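Long-range contact in centrosomal protein 120 (Oreochromis niloticus, PDB 6EWH), which probably serves centriole assembly and cilium formation, and is represented here by its second C2 domain, C2B: residues 100-112 / 124-136. The protein carries 1 engineered substitution. Residues are numbered along the deposited sequence; the frame is centred on the assembly and turned at random.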
# COMPACT_ATOMS: atom_id res chain seq x y z
N LEU A 100 -13.45 13.17 -4.68
CA LEU A 100 -12.34 12.27 -4.39
C LEU A 100 -12.68 11.32 -3.25
O LEU A 100 -12.36 10.12 -3.32
CB LEU A 100 -11.10 13.10 -4.06
CG LEU A 100 -9.82 12.31 -3.79
CD1 LEU A 100 -9.58 11.29 -4.90
CD2 LEU A 100 -8.62 13.26 -3.66
N LYS A 101 -13.34 11.82 -2.20
CA LYS A 101 -13.76 10.96 -1.10
C LYS A 101 -14.70 9.87 -1.60
O LYS A 101 -14.54 8.70 -1.26
CB LYS A 101 -14.40 11.82 -0.01
CG LYS A 101 -14.69 11.12 1.31
CD LYS A 101 -15.37 12.09 2.29
CE LYS A 101 -15.52 11.51 3.69
NZ LYS A 101 -16.44 10.33 3.77
N ALA A 102 -15.66 10.24 -2.45
CA ALA A 102 -16.55 9.24 -3.04
C ALA A 102 -15.78 8.25 -3.90
O ALA A 102 -15.98 7.04 -3.80
CB ALA A 102 -17.63 9.95 -3.86
N PHE A 103 -14.86 8.76 -4.74
CA PHE A 103 -14.04 7.88 -5.57
C PHE A 103 -13.30 6.86 -4.72
O PHE A 103 -13.35 5.66 -4.99
CB PHE A 103 -13.06 8.73 -6.38
CG PHE A 103 -12.00 7.93 -7.10
CD1 PHE A 103 -12.27 7.29 -8.29
CD2 PHE A 103 -10.70 7.85 -6.58
CE1 PHE A 103 -11.28 6.58 -8.96
CE2 PHE A 103 -9.72 7.13 -7.25
CZ PHE A 103 -10.01 6.50 -8.43
N LEU A 104 -12.59 7.32 -3.68
CA LEU A 104 -11.82 6.38 -2.87
C LEU A 104 -12.73 5.39 -2.15
O LEU A 104 -12.37 4.21 -2.01
CB LEU A 104 -10.95 7.14 -1.87
CG LEU A 104 -9.81 7.89 -2.55
CD1 LEU A 104 -9.11 8.77 -1.54
CD2 LEU A 104 -8.83 6.91 -3.18
N SER A 105 -13.89 5.85 -1.68
CA SER A 105 -14.83 4.95 -1.02
C SER A 105 -15.27 3.82 -1.95
O SER A 105 -15.67 2.75 -1.46
CB SER A 105 -16.05 5.72 -0.50
OG SER A 105 -16.98 6.01 -1.53
N GLN A 106 -15.17 4.02 -3.26
CA GLN A 106 -15.59 3.03 -4.25
C GLN A 106 -14.43 2.18 -4.77
O GLN A 106 -14.66 1.29 -5.59
CB GLN A 106 -16.29 3.73 -5.42
CG GLN A 106 -17.51 4.54 -5.01
CD GLN A 106 -17.97 5.50 -6.10
OE1 GLN A 106 -17.54 5.39 -7.25
NE2 GLN A 106 -18.83 6.45 -5.74
N GLN A 107 -13.19 2.43 -4.30
CA GLN A 107 -12.10 1.67 -4.90
C GLN A 107 -11.95 0.31 -4.23
O GLN A 107 -12.26 0.16 -3.04
CB GLN A 107 -10.79 2.44 -4.76
CG GLN A 107 -10.78 3.74 -5.56
CD GLN A 107 -11.33 3.55 -6.97
OE1 GLN A 107 -10.67 2.94 -7.81
NE2 GLN A 107 -12.54 4.06 -7.22
N PRO A 108 -11.48 -0.68 -4.97
CA PRO A 108 -11.11 -1.95 -4.34
C PRO A 108 -9.87 -1.74 -3.49
O PRO A 108 -9.15 -0.75 -3.62
CB PRO A 108 -10.78 -2.85 -5.54
CG PRO A 108 -10.32 -1.90 -6.58
CD PRO A 108 -11.14 -0.66 -6.41
N SER A 109 -9.65 -2.67 -2.57
CA SER A 109 -8.51 -2.54 -1.68
C SER A 109 -7.20 -2.55 -2.45
O SER A 109 -7.06 -3.15 -3.53
CB SER A 109 -8.51 -3.65 -0.63
OG SER A 109 -9.49 -3.40 0.37
N LEU A 110 -6.23 -1.83 -1.91
CA LEU A 110 -4.87 -1.92 -2.39
C LEU A 110 -4.31 -3.28 -2.00
O LEU A 110 -4.48 -3.72 -0.86
CB LEU A 110 -4.07 -0.80 -1.71
CG LEU A 110 -2.62 -0.52 -2.05
CD1 LEU A 110 -2.56 0.08 -3.43
CD2 LEU A 110 -2.08 0.44 -1.02
N GLN A 111 -3.67 -3.96 -2.95
CA GLN A 111 -3.05 -5.26 -2.68
C GLN A 111 -1.54 -5.08 -2.71
O GLN A 111 -0.94 -4.86 -3.77
CB GLN A 111 -3.52 -6.33 -3.65
CG GLN A 111 -4.85 -6.95 -3.25
CD GLN A 111 -5.29 -8.06 -4.18
OE1 GLN A 111 -5.07 -8.00 -5.39
NE2 GLN A 111 -5.90 -9.10 -3.62
N ILE A 112 -0.91 -5.19 -1.54
CA ILE A 112 0.54 -5.03 -1.44
C ILE A 112 1.16 -6.41 -1.38
O ILE A 112 0.80 -7.22 -0.51
CB ILE A 112 0.93 -4.18 -0.23
CG1 ILE A 112 0.30 -2.79 -0.34
CG2 ILE A 112 2.45 -4.12 -0.11
CD1 ILE A 112 0.50 -1.94 0.90
N THR A 124 -1.32 -8.53 1.05
CA THR A 124 -2.26 -8.09 2.06
C THR A 124 -3.16 -7.02 1.46
O THR A 124 -2.75 -6.29 0.55
CB THR A 124 -1.55 -7.61 3.34
OG1 THR A 124 -2.50 -7.45 4.39
CG2 THR A 124 -0.82 -6.29 3.10
N ASP A 125 -4.39 -6.97 1.95
CA ASP A 125 -5.40 -6.03 1.47
C ASP A 125 -5.40 -4.80 2.37
O ASP A 125 -5.58 -4.92 3.59
CB ASP A 125 -6.79 -6.66 1.58
CG ASP A 125 -7.13 -7.53 0.39
OD1 ASP A 125 -6.22 -8.14 -0.18
OD2 ASP A 125 -8.33 -7.58 0.04
N VAL A 126 -5.26 -3.62 1.76
CA VAL A 126 -5.29 -2.36 2.49
C VAL A 126 -6.45 -1.54 1.95
O VAL A 126 -6.47 -1.16 0.77
CB VAL A 126 -3.97 -1.60 2.35
CG1 VAL A 126 -4.04 -0.31 3.13
CG2 VAL A 126 -2.82 -2.47 2.87
N SER A 127 -7.43 -1.27 2.80
CA SER A 127 -8.67 -0.66 2.33
C SER A 127 -8.45 0.82 2.03
O SER A 127 -7.98 1.57 2.88
CB SER A 127 -9.74 -0.81 3.40
OG SER A 127 -10.94 -0.17 2.99
N LEU A 128 -8.80 1.23 0.81
CA LEU A 128 -8.88 2.66 0.54
C LEU A 128 -10.21 3.24 1.00
O LEU A 128 -10.26 4.41 1.37
CB LEU A 128 -8.66 2.95 -0.94
CG LEU A 128 -7.28 2.59 -1.49
CD1 LEU A 128 -7.24 2.83 -2.98
CD2 LEU A 128 -6.19 3.38 -0.79
N SER A 129 -11.28 2.44 0.97
CA SER A 129 -12.56 2.93 1.46
C SER A 129 -12.50 3.25 2.94
O SER A 129 -13.16 4.19 3.40
CB SER A 129 -13.68 1.93 1.16
OG SER A 129 -13.48 0.71 1.84
N ALA A 130 -11.71 2.50 3.71
CA ALA A 130 -11.53 2.82 5.12
C ALA A 130 -10.92 4.20 5.28
O ALA A 130 -11.33 4.98 6.16
CB ALA A 130 -10.61 1.78 5.79
N LEU A 131 -9.96 4.54 4.42
CA LEU A 131 -9.33 5.85 4.46
C LEU A 131 -10.33 6.94 4.08
O LEU A 131 -10.40 7.98 4.74
CB LEU A 131 -8.14 5.86 3.51
CG LEU A 131 -7.51 7.23 3.27
CD1 LEU A 131 -6.99 7.85 4.57
CD2 LEU A 131 -6.39 7.11 2.24
N ALA A 132 -11.10 6.71 3.02
CA ALA A 132 -12.13 7.67 2.63
C ALA A 132 -13.10 7.91 3.78
O ALA A 132 -13.53 9.05 4.01
CB ALA A 132 -12.88 7.14 1.41
N GLY A 133 -13.44 6.86 4.53
CA GLY A 133 -14.41 7.00 5.61
C GLY A 133 -13.97 7.94 6.72
O GLY A 133 -14.81 8.54 7.39
N ILE A 134 -12.66 8.08 6.93
CA ILE A 134 -12.15 8.96 7.96
C ILE A 134 -11.61 10.28 7.39
O ILE A 134 -11.04 11.09 8.13
CB ILE A 134 -11.11 8.27 8.86
CG1 ILE A 134 -9.93 7.77 8.01
CG2 ILE A 134 -11.76 7.14 9.64
CD1 ILE A 134 -8.65 7.63 8.78
N SER A 135 -11.77 10.51 6.08
CA SER A 135 -11.27 11.73 5.45
C SER A 135 -12.32 12.84 5.58
O SER A 135 -12.91 13.31 4.61
CB SER A 135 -10.89 11.47 4.00
OG SER A 135 -9.81 10.55 3.91
N THR A 136 -12.53 13.25 6.83
CA THR A 136 -13.66 14.10 7.18
C THR A 136 -13.27 15.52 7.58
O THR A 136 -14.16 16.30 7.96
CB THR A 136 -14.46 13.47 8.33
OG1 THR A 136 -13.58 13.21 9.43
CG2 THR A 136 -15.11 12.16 7.87
O HOH W 1 -17.08 9.40 6.32
O HOH W 2 -10.93 -0.10 -0.59
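Leu-128 and Lys-101 bury the most surface in this contact of the C2-domain beta sandwich, followed by Ala-132 and Leu-110. Helices 100-105 and 128-133 run roughly antiparallel (149°), their axes 7.8 Å apart at closest approach, beside the beta hairpin of strands 110-116 and 119-126. Leu-128 meets the loop after helix 100-105, its CD1 4.0 Å from Gln-107 CB and also near Leu-104 CD2. Leu-104 in turn packs on Leu-33 and Leu-178 of the larger sheet. The methyl of Ala-132 fills the tight helix crossing, with CB 3.8 Å from Leu-104 CB and 3.5 Å from Lys-101 O. Lys-101 stretches its extended chain (chi1 -170°) alongside the end of helix 128-133, bringing CE 3.3 Å from Ser-135 O; the bend at chi4 (-66°) turns NZ to a weak hydrogen bond with Ala-132 O. NZ also donates to a water that donates to Gly-133 O. Cut back to an alanine, this position would probably leave these carbonyls without aliphatic cover and that water without its ammonium partner. In the hairpin, Leu-110 and Val-126 exchange two backbone hydrogen bonds, Val-126 N to Leu-110 O measuring 2.7 Å. Beside Leu-128, another water donates to Gln-107 O and accepts from Ser-129 N.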